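Local atomic coordinates of dipeptide Epimerase (PDB entry 3JVA), a protein that belongs to the mandelate racemase/muconate lactonizing enzyme family, pairing an N-terminal capping domain with an enolase-type barrel domain that binds a magnesium ion. Residues K14-F19 with G324-P329; G300-A305 with G332-E337; I133-D138 with D156-K161; A60-T65 with A95-A100. All blocks are in the same frame, centred on the assembly; numbering follows the deposited sequence.

Contact 1 of 4, residues K14-F19 with G324-P329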
loop_
_atom_site.group_PDB
_atom_site.type_symbol
_atom_site.label_atom_id
_atom_site.label_comp_id
_atom_site.label_asym_id
_atom_site.label_seq_id
_atom_site.Cartn_x
_atom_site.Cartn_y
_atom_site.Cartn_z
ATOM N N LYS B 14 32.460 18.930 -38.293
ATOM C CA LYS B 14 31.268 19.142 -39.103
ATOM C C LYS B 14 30.487 17.842 -39.267
ATOM O O LYS B 14 31.076 16.761 -39.384
ATOM C CB LYS B 14 31.657 19.689 -40.479
ATOM C CG LYS B 14 30.474 20.170 -41.295
ATOM C CD LYS B 14 30.912 20.787 -42.610
ATOM C CE LYS B 14 29.737 21.452 -43.304
ATOM N NZ LYS B 14 29.134 22.485 -42.420
ATOM N N LEU B 15 29.160 17.953 -39.265
ATOM C CA LEU B 15 28.283 16.798 -39.426
ATOM C C LEU B 15 27.897 16.641 -40.896
ATOM O O LEU B 15 27.691 17.634 -41.594
ATOM C CB LEU B 15 27.003 16.978 -38.603
ATOM C CG LEU B 15 27.094 17.106 -37.078
ATOM C CD1 LEU B 15 25.707 17.440 -36.522
ATOM C CD2 LEU B 15 27.618 15.812 -36.470
ATOM N N LYS B 16 27.794 15.398 -41.357
ATOM C CA LYS B 16 27.406 15.129 -42.741
ATOM C C LYS B 16 25.978 15.616 -42.973
ATOM O O LYS B 16 25.646 16.116 -44.050
ATOM C CB LYS B 16 27.491 13.630 -43.050
ATOM C CG LYS B 16 28.905 13.075 -43.106
ATOM C CD LYS B 16 28.896 11.572 -43.332
ATOM C CE LYS B 16 30.300 11.002 -43.376
ATOM N NZ LYS B 16 30.281 9.514 -43.511
ATOM N N GLU B 17 25.133 15.467 -41.955
ATOM C CA GLU B 17 23.742 15.904 -42.037
ATOM C C GLU B 17 23.397 16.723 -40.800
ATOM O O GLU B 17 23.670 16.306 -39.679
ATOM C CB GLU B 17 22.797 14.697 -42.122
ATOM C CG GLU B 17 23.023 13.795 -43.332
ATOM C CD GLU B 17 21.992 12.675 -43.435
ATOM O OE1 GLU B 17 22.127 11.826 -44.342
ATOM O OE2 GLU B 17 21.046 12.642 -42.616
ATOM N N THR B 18 22.797 17.888 -41.009
ATOM C CA THR B 18 22.421 18.750 -39.899
ATOM C C THR B 18 21.339 18.085 -39.056
ATOM O O THR B 18 20.465 17.397 -39.579
ATOM C CB THR B 18 21.903 20.111 -40.400
ATOM O OG1 THR B 18 20.777 19.908 -41.262
ATOM C CG2 THR B 18 22.997 20.846 -41.159
ATOM N N PHE B 19 21.409 18.292 -37.746
ATOM C CA PHE B 19 20.448 17.711 -36.816
ATOM C C PHE B 19 19.458 18.792 -36.403
ATOM O O PHE B 19 19.852 19.894 -36.028
ATOM C CB PHE B 19 21.186 17.165 -35.587
ATOM C CG PHE B 19 20.296 16.469 -34.594
ATOM C CD1 PHE B 19 19.456 15.434 -34.995
ATOM C CD2 PHE B 19 20.317 16.833 -33.251
ATOM C CE1 PHE B 19 18.646 14.768 -34.071
ATOM C CE2 PHE B 19 19.512 16.174 -32.318
ATOM C CZ PHE B 19 18.676 15.139 -32.729
ATOM N N GLY B 324 28.393 9.866 -38.844
ATOM C CA GLY B 324 27.935 11.149 -39.349
ATOM C C GLY B 324 28.946 12.277 -39.258
ATOM O O GLY B 324 28.588 13.443 -39.441
ATOM N N LEU B 325 30.202 11.942 -38.978
ATOM C CA LEU B 325 31.259 12.947 -38.858
ATOM C C LEU B 325 31.989 13.154 -40.188
ATOM O O LEU B 325 32.286 12.190 -40.890
ATOM C CB LEU B 325 32.274 12.508 -37.796
ATOM C CG LEU B 325 31.763 12.242 -36.375
ATOM C CD1 LEU B 325 32.932 11.835 -35.489
ATOM C CD2 LEU B 325 31.081 13.486 -35.822
ATOM N N GLU B 326 32.286 14.405 -40.527
ATOM C CA GLU B 326 32.995 14.697 -41.774
ATOM C C GLU B 326 34.457 14.284 -41.709
ATOM O O GLU B 326 35.075 13.996 -42.734
ATOM C CB GLU B 326 32.891 16.184 -42.115
ATOM C CG GLU B 326 31.563 16.574 -42.733
ATOM C CD GLU B 326 31.359 15.988 -44.121
ATOM O OE1 GLU B 326 30.281 16.221 -44.706
ATOM O OE2 GLU B 326 32.273 15.302 -44.633
ATOM N N THR B 327 35.016 14.263 -40.506
ATOM C CA THR B 327 36.403 13.859 -40.334
ATOM C C THR B 327 36.604 13.382 -38.896
ATOM O O THR B 327 35.807 13.710 -38.017
ATOM C CB THR B 327 37.369 15.026 -40.676
ATOM O OG1 THR B 327 38.697 14.512 -40.835
ATOM C CG2 THR B 327 37.356 16.085 -39.582
ATOM N N ALA B 328 37.648 12.591 -38.668
ATOM C CA ALA B 328 37.926 12.053 -37.339
ATOM C C ALA B 328 38.760 13.005 -36.489
ATOM O O ALA B 328 39.801 13.493 -36.928
ATOM C CB ALA B 328 38.639 10.720 -37.461
ATOM N N PRO B 329 38.313 13.273 -35.252
ATOM C CA PRO B 329 39.045 14.178 -34.360
ATOM C C PRO B 329 40.298 13.538 -33.762
ATOM O O PRO B 329 41.184 14.237 -33.265
ATOM C CB PRO B 329 38.002 14.532 -33.299
ATOM C CG PRO B 329 37.196 13.252 -33.194
ATOM C CD PRO B 329 37.038 12.838 -34.648
HETATM O O HOH W 1 28.728 18.247 -44.291
HETATM O O HOH W 2 31.862 9.521 -41.108
HETATM O O HOH W 3 25.574 13.563 -39.700
#
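Leu-15 and Leu-325 sit opposite each other in a single beta bridge, with one backbone bond on each side of the pair. Glu-326 N donates to Lys-14 O (2.9 Å), and Lys-16 N donates to Gly-324 O (2.9 Å) in a nearly straight bond of 168° at the hydrogen. Gly-324 O is gripped further by a water that also accepts from Glu-17 N, and by Leu-15 CA, whose C-H comes within 3.4 Å of it.

The side chains then take different routes. The two leucines turn away from the bridge, yet Leu-15 CD2 and Leu-325 CD2 still meet at 4.2 Å; Leu-325 goes on into a buried apolar setting with Ile-13 and Leu-336, which suits its branched tip. Lys-16 has CG anti to its carbonyl carbon (chi1 -70°) and is extended beyond it. Its methylenes pass over the backbone of Gly-324, CE reaches 3.4 Å from Leu-325 O, and NZ donates to Phe-323 O and a water. Glu-326 folds at chi2 (-68°). Its CG lies beside Lys-14 CB at 3.8 Å, the two chains pointing the same way, and OE1 takes a 2.6 Å bond from a water that also donates to Leu-15 O. Lys-16 and Glu-326 cross obliquely without pairing, NZ and OE2 staying 6.2 Å apart, as long flexible chains can at a solvent-facing surface.

The bridge lies at the junction of the two domains of the enolase-type architecture: strand 3-21 of the capping domain meets the loop after barrel strand 314-317.

Contact 2 of 4, residues G300-A305 with G332-E337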
loop_
_atom_site.group_PDB
_atom_site.type_symbol
_atom_site.label_atom_id
_atom_site.label_comp_id
_atom_site.label_asym_id
_atom_site.label_seq_id
_atom_site.Cartn_x
_atom_site.Cartn_y
_atom_site.Cartn_z
ATOM N N GLY B 300 33.984 9.254 -27.177
ATOM C CA GLY B 300 32.778 8.867 -26.469
ATOM C C GLY B 300 32.193 7.567 -26.994
ATOM O O GLY B 300 31.777 6.699 -26.222
ATOM N N ILE B 301 32.166 7.424 -28.315
ATOM C CA ILE B 301 31.618 6.225 -28.926
ATOM C C ILE B 301 32.447 4.997 -28.585
ATOM O O ILE B 301 31.903 3.936 -28.280
ATOM C CB ILE B 301 31.547 6.362 -30.466
ATOM C CG1 ILE B 301 30.450 7.363 -30.851
ATOM C CG2 ILE B 301 31.305 5.001 -31.098
ATOM C CD1 ILE B 301 29.034 6.917 -30.455
ATOM N N THR B 302 33.766 5.141 -28.635
ATOM C CA THR B 302 34.649 4.019 -28.351
ATOM C C THR B 302 34.509 3.543 -26.911
ATOM O O THR B 302 34.437 2.337 -26.652
ATOM C CB THR B 302 36.110 4.400 -28.665
ATOM O OG1 THR B 302 36.194 4.797 -30.042
ATOM C CG2 THR B 302 37.043 3.211 -28.436
ATOM N N ALA B 303 34.446 4.484 -25.975
ATOM C CA ALA B 303 34.296 4.126 -24.573
ATOM C C ALA B 303 32.999 3.336 -24.402
ATOM O O ALA B 303 32.980 2.276 -23.780
ATOM C CB ALA B 303 34.274 5.386 -23.704
ATOM N N ALA B 304 31.917 3.853 -24.973
ATOM C CA ALA B 304 30.623 3.185 -24.870
ATOM C C ALA B 304 30.640 1.790 -25.498
ATOM O O ALA B 304 30.030 0.863 -24.966
ATOM C CB ALA B 304 29.537 4.048 -25.517
ATOM N N ALA B 305 31.342 1.640 -26.619
ATOM C CA ALA B 305 31.416 0.355 -27.307
ATOM C C ALA B 305 32.151 -0.690 -26.468
ATOM O O ALA B 305 31.738 -1.847 -26.411
ATOM C CB ALA B 305 32.095 0.526 -28.669
ATOM N N GLY B 332 42.452 6.065 -34.427
ATOM C CA GLY B 332 42.056 4.845 -33.747
ATOM C C GLY B 332 40.631 4.834 -33.225
ATOM O O GLY B 332 39.846 5.736 -33.515
ATOM N N GLY B 333 40.302 3.804 -32.451
ATOM C CA GLY B 333 38.962 3.682 -31.906
ATOM C C GLY B 333 37.968 3.315 -32.993
ATOM O O GLY B 333 38.355 2.883 -34.080
ATOM N N VAL B 334 36.684 3.477 -32.696
ATOM C CA VAL B 334 35.629 3.166 -33.657
ATOM C C VAL B 334 35.786 4.077 -34.877
ATOM O O VAL B 334 35.793 5.299 -34.749
ATOM C CB VAL B 334 34.245 3.366 -33.000
ATOM C CG1 VAL B 334 33.130 3.250 -34.042
ATOM C CG2 VAL B 334 34.058 2.328 -31.901
ATOM N N SER B 335 35.914 3.467 -36.056
ATOM C CA SER B 335 36.103 4.206 -37.306
ATOM C C SER B 335 34.896 5.002 -37.794
ATOM O O SER B 335 33.770 4.801 -37.339
ATOM C CB SER B 335 36.530 3.246 -38.422
ATOM O OG SER B 335 37.748 2.601 -38.095
ATOM N N LEU B 336 35.150 5.903 -38.740
ATOM C CA LEU B 336 34.103 6.736 -39.324
ATOM C C LEU B 336 33.276 5.898 -40.284
ATOM O O LEU B 336 32.166 6.278 -40.652
ATOM C CB LEU B 336 34.709 7.907 -40.110
ATOM C CG LEU B 336 35.504 8.992 -39.385
ATOM C CD1 LEU B 336 34.600 9.764 -38.439
ATOM C CD2 LEU B 336 36.652 8.352 -38.636
ATOM N N GLU B 337 33.832 4.763 -40.694
ATOM C CA GLU B 337 33.164 3.872 -41.639
ATOM C C GLU B 337 31.828 3.350 -41.110
ATOM O O GLU B 337 31.763 2.787 -40.020
ATOM C CB GLU B 337 34.086 2.695 -41.961
ATOM C CG GLU B 337 33.589 1.790 -43.072
ATOM C CD GLU B 337 34.516 0.613 -43.304
ATOM O OE1 GLU B 337 34.625 -0.248 -42.407
ATOM O OE2 GLU B 337 35.142 0.556 -44.384
#
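Helix 298-310, which follows strand 287-290 in the barrel domain, presents Ile-301, Thr-302 and Ala-305 to Gly-333 and Val-334 in the loop between strands 331-332 and 341-343. The CB and both methyls of Val-334 lie against Ile-301 CG2, which is 3.9 Å from Val-334 CB, and the two side chains cross at about a right angle. One turn further along the helix, Ala-305 CB stands 4.2 Å from Val-334 CG2, a methyl short enough to let the valine lie close to the helix.

The polar link is Val-334 N to Thr-302 OG1, 3.0 Å long and nearly straight (169° at the hydrogen). OG1 is placed anti to the carbonyl carbon and beside the backbone N (chi1 -58°), from where the hydroxyl also donates to Thr-298 O, one turn back. Gly-333 has a positive phi of 72° and brings its CA to 3.5 Å from Thr-302 OG1, an approach made possible by the lack of a side chain.

The threonine hydroxyl therefore acts as donor and acceptor at once: it gives its proton to the helix backbone and uses its oxygen to satisfy a buried loop N-H, so that the apolar valine can sink against the helix without stranding its own amide.

Contact 3 of 4, residues I133-D138 with D156-K161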
loop_
_atom_site.group_PDB
_atom_site.type_symbol
_atom_site.label_atom_id
_atom_site.label_comp_id
_atom_site.label_asym_id
_atom_site.label_seq_id
_atom_site.Cartn_x
_atom_site.Cartn_y
_atom_site.Cartn_z
ATOM N N ILE B 133 21.721 2.138 -36.693
ATOM C CA ILE B 133 22.098 3.406 -37.285
ATOM C C ILE B 133 20.813 4.211 -37.377
ATOM O O ILE B 133 19.752 3.681 -37.740
ATOM C CB ILE B 133 22.754 3.255 -38.687
ATOM C CG1 ILE B 133 23.242 4.631 -39.160
ATOM C CG2 ILE B 133 21.767 2.673 -39.684
ATOM C CD1 ILE B 133 24.154 4.576 -40.373
ATOM N N THR B 134 20.905 5.483 -37.012
ATOM C CA THR B 134 19.753 6.373 -37.025
ATOM C C THR B 134 19.550 7.016 -38.391
ATOM O O THR B 134 20.493 7.507 -39.000
ATOM C CB THR B 134 19.916 7.487 -35.960
ATOM O OG1 THR B 134 19.994 6.896 -34.657
ATOM C CG2 THR B 134 18.736 8.454 -36.001
ATOM N N LEU B 135 18.315 6.996 -38.876
ATOM C CA LEU B 135 18.005 7.611 -40.155
ATOM C C LEU B 135 17.510 9.019 -39.864
ATOM O O LEU B 135 16.597 9.205 -39.057
ATOM C CB LEU B 135 16.911 6.825 -40.888
ATOM C CG LEU B 135 17.193 5.364 -41.244
ATOM C CD1 LEU B 135 15.967 4.778 -41.931
ATOM C CD2 LEU B 135 18.413 5.260 -42.152
ATOM N N GLY B 136 18.115 10.010 -40.508
ATOM C CA GLY B 136 17.701 11.382 -40.284
ATOM C C GLY B 136 16.286 11.620 -40.770
ATOM O O GLY B 136 15.874 11.062 -41.786
ATOM N N ILE B 137 15.536 12.444 -40.048
ATOM C CA ILE B 137 14.161 12.734 -40.430
ATOM C C ILE B 137 14.120 13.421 -41.789
ATOM O O ILE B 137 14.900 14.331 -42.065
ATOM C CB ILE B 137 13.464 13.614 -39.364
ATOM C CG1 ILE B 137 13.274 12.797 -38.082
ATOM C CG2 ILE B 137 12.110 14.100 -39.868
ATOM C CD1 ILE B 137 12.473 11.512 -38.279
ATOM N N ASP B 138 13.211 12.966 -42.642
ATOM C CA ASP B 138 13.075 13.523 -43.980
ATOM C C ASP B 138 11.788 12.952 -44.571
ATOM O O ASP B 138 11.051 12.241 -43.881
ATOM C CB ASP B 138 14.290 13.116 -44.822
ATOM C CG ASP B 138 14.573 14.082 -45.958
ATOM O OD1 ASP B 138 15.753 14.193 -46.353
ATOM O OD2 ASP B 138 13.627 14.721 -46.460
ATOM N N ASP B 156 21.175 -4.224 -39.553
ATOM C CA ASP B 156 19.971 -5.029 -39.384
ATOM C C ASP B 156 18.979 -4.321 -38.464
ATOM O O ASP B 156 17.890 -4.832 -38.199
ATOM C CB ASP B 156 20.332 -6.405 -38.812
ATOM C CG ASP B 156 20.949 -6.324 -37.423
ATOM O OD1 ASP B 156 21.429 -7.367 -36.924
ATOM O OD2 ASP B 156 20.950 -5.226 -36.827
ATOM N N THR B 157 19.360 -3.139 -37.989
ATOM C CA THR B 157 18.507 -2.361 -37.095
ATOM C C THR B 157 18.583 -0.876 -37.433
ATOM O O THR B 157 19.668 -0.287 -37.490
ATOM C CB THR B 157 18.919 -2.570 -35.622
ATOM O OG1 THR B 157 18.936 -3.974 -35.328
ATOM C CG2 THR B 157 17.936 -1.875 -34.681
ATOM N N LEU B 158 17.423 -0.278 -37.671
ATOM C CA LEU B 158 17.337 1.134 -38.006
ATOM C C LEU B 158 16.569 1.859 -36.911
ATOM O O LEU B 158 15.619 1.321 -36.343
ATOM C CB LEU B 158 16.612 1.321 -39.340
ATOM C CG LEU B 158 17.178 0.523 -40.515
ATOM C CD1 LEU B 158 16.249 0.670 -41.719
ATOM C CD2 LEU B 158 18.583 1.007 -40.843
ATOM N N LYS B 159 16.989 3.082 -36.623
ATOM C CA LYS B 159 16.355 3.890 -35.595
ATOM C C LYS B 159 15.850 5.190 -36.193
ATOM O O LYS B 159 16.557 5.834 -36.969
ATOM C CB LYS B 159 17.359 4.193 -34.481
ATOM C CG LYS B 159 16.875 5.207 -33.456
ATOM C CD LYS B 159 17.837 5.276 -32.278
ATOM C CE LYS B 159 17.531 6.460 -31.374
ATOM N NZ LYS B 159 17.838 7.735 -32.075
ATOM N N ILE B 160 14.623 5.566 -35.844
ATOM C CA ILE B 160 14.049 6.810 -36.343
ATOM C C ILE B 160 13.252 7.522 -35.262
ATOM O O ILE B 160 12.647 6.892 -34.392
ATOM C CB ILE B 160 13.111 6.600 -37.564
ATOM C CG1 ILE B 160 11.809 5.939 -37.124
ATOM C CG2 ILE B 160 13.808 5.759 -38.622
ATOM C CD1 ILE B 160 10.720 5.978 -38.183
ATOM N N LYS B 161 13.261 8.845 -35.326
ATOM C CA LYS B 161 12.536 9.664 -34.369
ATOM C C LYS B 161 11.071 9.777 -34.779
ATOM O O LYS B 161 10.760 9.890 -35.965
ATOM C CB LYS B 161 13.164 11.057 -34.303
ATOM C CG LYS B 161 12.486 12.005 -33.327
ATOM C CD LYS B 161 13.250 13.325 -33.196
ATOM C CE LYS B 161 13.301 14.079 -34.515
ATOM N NZ LYS B 161 14.021 15.381 -34.394
HETATM O O HOH W 4 15.329 9.999 -36.896
#
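Ile-133 and Thr-134 pair in parallel with Leu-158 and Lys-159, joining the first two strands of the barrel, 128-134 and 157-161, across the beta-alpha-beta unit whose crossover is helix 140-152. Three backbone bonds make the ladder: Ile-133 N to Thr-157 O (3.3 Å), Lys-159 N to Ile-133 O (3.0 Å), and Leu-135 N to Lys-159 O (2.8 Å, 163° at the hydrogen). Beyond them the chains part, and a water takes over, donating to Leu-135 O at 2.6 Å and accepting from Lys-161 N at 2.8 Å. Thr-134 N is satisfied from outside by Asp-320.

Thr-134 and Lys-159 share the face turned to the barrel interior. The lysine chain runs beside the threonine, its CG anti to the backbone N (chi1 171°), and NZ makes a weak 3.5 Å bond to Thr-134 OG1. NZ also donates to a glycerol, probably from the crystallisation liquor, and has a long, weak ion pair with Asp-318; the side chain comes within about 5 Å of the bound magnesium ion.

On the other face the groups are hydrocarbon, as suits a surface roofed by helices: Ile-133 CG2 touches Leu-158 CD2, while Leu-135 leans on Ile-160 and on Met-143 and Ala-147 of helix 140-152. Where the ladder has ended, Ile-137 crosses Lys-161 at about a right angle, its CG1 3.8 Å from the lysine CE.

Contact 4 of 4, residues A60-T65 with A95-A100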
loop_
_atom_site.group_PDB
_atom_site.type_symbol
_atom_site.label_atom_id
_atom_site.label_comp_id
_atom_site.label_asym_id
_atom_site.label_seq_id
_atom_site.Cartn_x
_atom_site.Cartn_y
_atom_site.Cartn_z
ATOM N N ALA B 60 30.806 25.402 -23.056
ATOM C CA ALA B 60 31.502 26.350 -22.180
ATOM C C ALA B 60 31.502 25.894 -20.722
ATOM O O ALA B 60 32.532 25.971 -20.036
ATOM C CB ALA B 60 30.868 27.737 -22.296
ATOM N N GLY B 61 30.352 25.427 -20.244
ATOM C CA GLY B 61 30.270 24.966 -18.868
ATOM C C GLY B 61 31.067 23.689 -18.666
ATOM O O GLY B 61 31.703 23.486 -17.630
ATOM N N THR B 62 31.036 22.817 -19.665
ATOM C CA THR B 62 31.764 21.555 -19.577
ATOM C C THR B 62 33.270 21.800 -19.548
ATOM O O THR B 62 33.996 21.165 -18.781
ATOM C CB THR B 62 31.398 20.640 -20.754
ATOM O OG1 THR B 62 30.001 20.332 -20.677
ATOM C CG2 THR B 62 32.197 19.335 -20.698
ATOM N N LEU B 63 33.743 22.719 -20.383
ATOM C CA LEU B 63 35.167 23.034 -20.404
ATOM C C LEU B 63 35.594 23.601 -19.053
ATOM O O LEU B 63 36.616 23.193 -18.496
ATOM C CB LEU B 63 35.483 24.036 -21.520
ATOM C CG LEU B 63 35.379 23.498 -22.951
ATOM C CD1 LEU B 63 35.495 24.644 -23.943
ATOM C CD2 LEU B 63 36.480 22.457 -23.193
ATOM N N GLU B 64 34.810 24.534 -18.517
ATOM C CA GLU B 64 35.139 25.132 -17.227
ATOM C C GLU B 64 35.192 24.087 -16.114
ATOM O O GLU B 64 36.130 24.064 -15.307
ATOM C CB GLU B 64 34.129 26.231 -16.862
ATOM C CG GLU B 64 34.271 26.743 -15.424
ATOM C CD GLU B 64 33.467 28.006 -15.130
ATOM O OE1 GLU B 64 32.376 28.190 -15.706
ATOM O OE2 GLU B 64 33.923 28.817 -14.298
ATOM N N THR B 65 34.193 23.215 -16.070
ATOM C CA THR B 65 34.147 22.187 -15.039
ATOM C C THR B 65 35.302 21.202 -15.171
ATOM O O THR B 65 35.916 20.829 -14.175
ATOM C CB THR B 65 32.807 21.423 -15.079
ATOM O OG1 THR B 65 31.731 22.353 -14.903
ATOM C CG2 THR B 65 32.749 20.374 -13.969
ATOM N N ALA B 95 27.188 17.476 -13.473
ATOM C CA ALA B 95 27.980 17.776 -14.661
ATOM C C ALA B 95 28.370 16.468 -15.341
ATOM O O ALA B 95 29.550 16.142 -15.455
ATOM C CB ALA B 95 29.232 18.560 -14.278
ATOM N N PRO B 96 27.375 15.703 -15.818
ATOM C CA PRO B 96 27.645 14.425 -16.483
ATOM C C PRO B 96 28.623 14.472 -17.655
ATOM O O PRO B 96 29.413 13.547 -17.839
ATOM C CB PRO B 96 26.246 13.938 -16.888
ATOM C CG PRO B 96 25.441 15.219 -16.999
ATOM C CD PRO B 96 25.933 16.007 -15.812
ATOM N N ALA B 97 28.577 15.535 -18.455
ATOM C CA ALA B 97 29.493 15.636 -19.587
ATOM C C ALA B 97 30.934 15.759 -19.092
ATOM O O ALA B 97 31.812 15.030 -19.549
ATOM C CB ALA B 97 29.134 16.836 -20.458
ATOM N N ALA B 98 31.167 16.673 -18.149
ATOM C CA ALA B 98 32.513 16.887 -17.607
ATOM C C ALA B 98 33.022 15.665 -16.843
ATOM O O ALA B 98 34.178 15.278 -16.984
ATOM C CB ALA B 98 32.531 18.123 -16.699
ATOM N N LYS B 99 32.162 15.058 -16.031
ATOM C CA LYS B 99 32.567 13.877 -15.273
ATOM C C LYS B 99 32.888 12.703 -16.197
ATOM O O LYS B 99 33.822 11.943 -15.948
ATOM C CB LYS B 99 31.479 13.494 -14.271
ATOM C CG LYS B 99 31.270 14.582 -13.217
ATOM C CD LYS B 99 30.221 14.225 -12.174
ATOM C CE LYS B 99 30.044 15.390 -11.196
ATOM N NZ LYS B 99 28.984 15.140 -10.168
ATOM N N ALA B 100 32.117 12.552 -17.265
ATOM C CA ALA B 100 32.367 11.468 -18.210
ATOM C C ALA B 100 33.727 11.655 -18.888
ATOM O O ALA B 100 34.458 10.689 -19.111
ATOM C CB ALA B 100 31.263 11.425 -19.269
HETATM O O HOH W 5 29.663 19.711 -17.842
#
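The flat group in the contact of Thr-62 and Thr-65 with Ala-95, Ala-97 and Ala-98 is a backbone peptide, with no aromatic ring taking part. On one face of the Ala-97 to Ala-98 peptide lies the methyl of Thr-62: CG2 stands almost straight above Ala-98 N, 3.8 Å away. A water approaches the same N-H at a tilt, on the methyl's side of the plane, and accepts from it weakly at 3.4 Å; it donates to Thr-62 OG1 at 2.9 Å.

Thr-62 CG2 is anti to its backbone N (chi1 -63° for OG1), which turns the methyl to the neighbouring helix and leaves OG1 near its own helix, bonded to Thr-58 O. The hydroxyl oxygen still touches Ala-97 CB at 3.6 Å. This is a helix pair of the N-terminal capping domain, 59-73 with 96-114, the former also resting on strand 29-38 through Ala-32. The short segments cross at -43° with their axes 8.6 Å apart, a close approach that alanines allow because each offers no more than a methyl.

Thr-65 points its CB toward the partner. Its CG2 rests against two methyls, 3.5 Å from Ala-98 CB and 4.0 Å from Ala-95 CB, Ala-95 being the N-cap residue of helix 96-114. Elsewhere on helix 59-73, Glu-64 OE1 accepts from Ala-60 N of the second subunit, and the same bond is made in return.

How the contacts relate
Contacts 2 and 4 are buried, contact 3 is partly so, and contact 1 lies at the surface. Contacts 1 and 2 touch directly, Ala-328 CB meeting Leu-336 CD2 at 3.3 Å, and their segments alternate: the chain after strand 314-317 first meets the capping domain at 324-329, then packs back on helix 298-310 at 332-337. Contact 3 belongs to the barrel wall and contact 4 to the capping domain, on opposite sides of the chain's centre. Chemistry follows place: a short backbone bridge with three waters and long charged chains in contact 1, one threonine hydroxyl, both donor and acceptor, amid hydrocarbon in contact 2, a backbone ladder continued by a water in contact 3, and methyl packing with one weakly held water in contact 4.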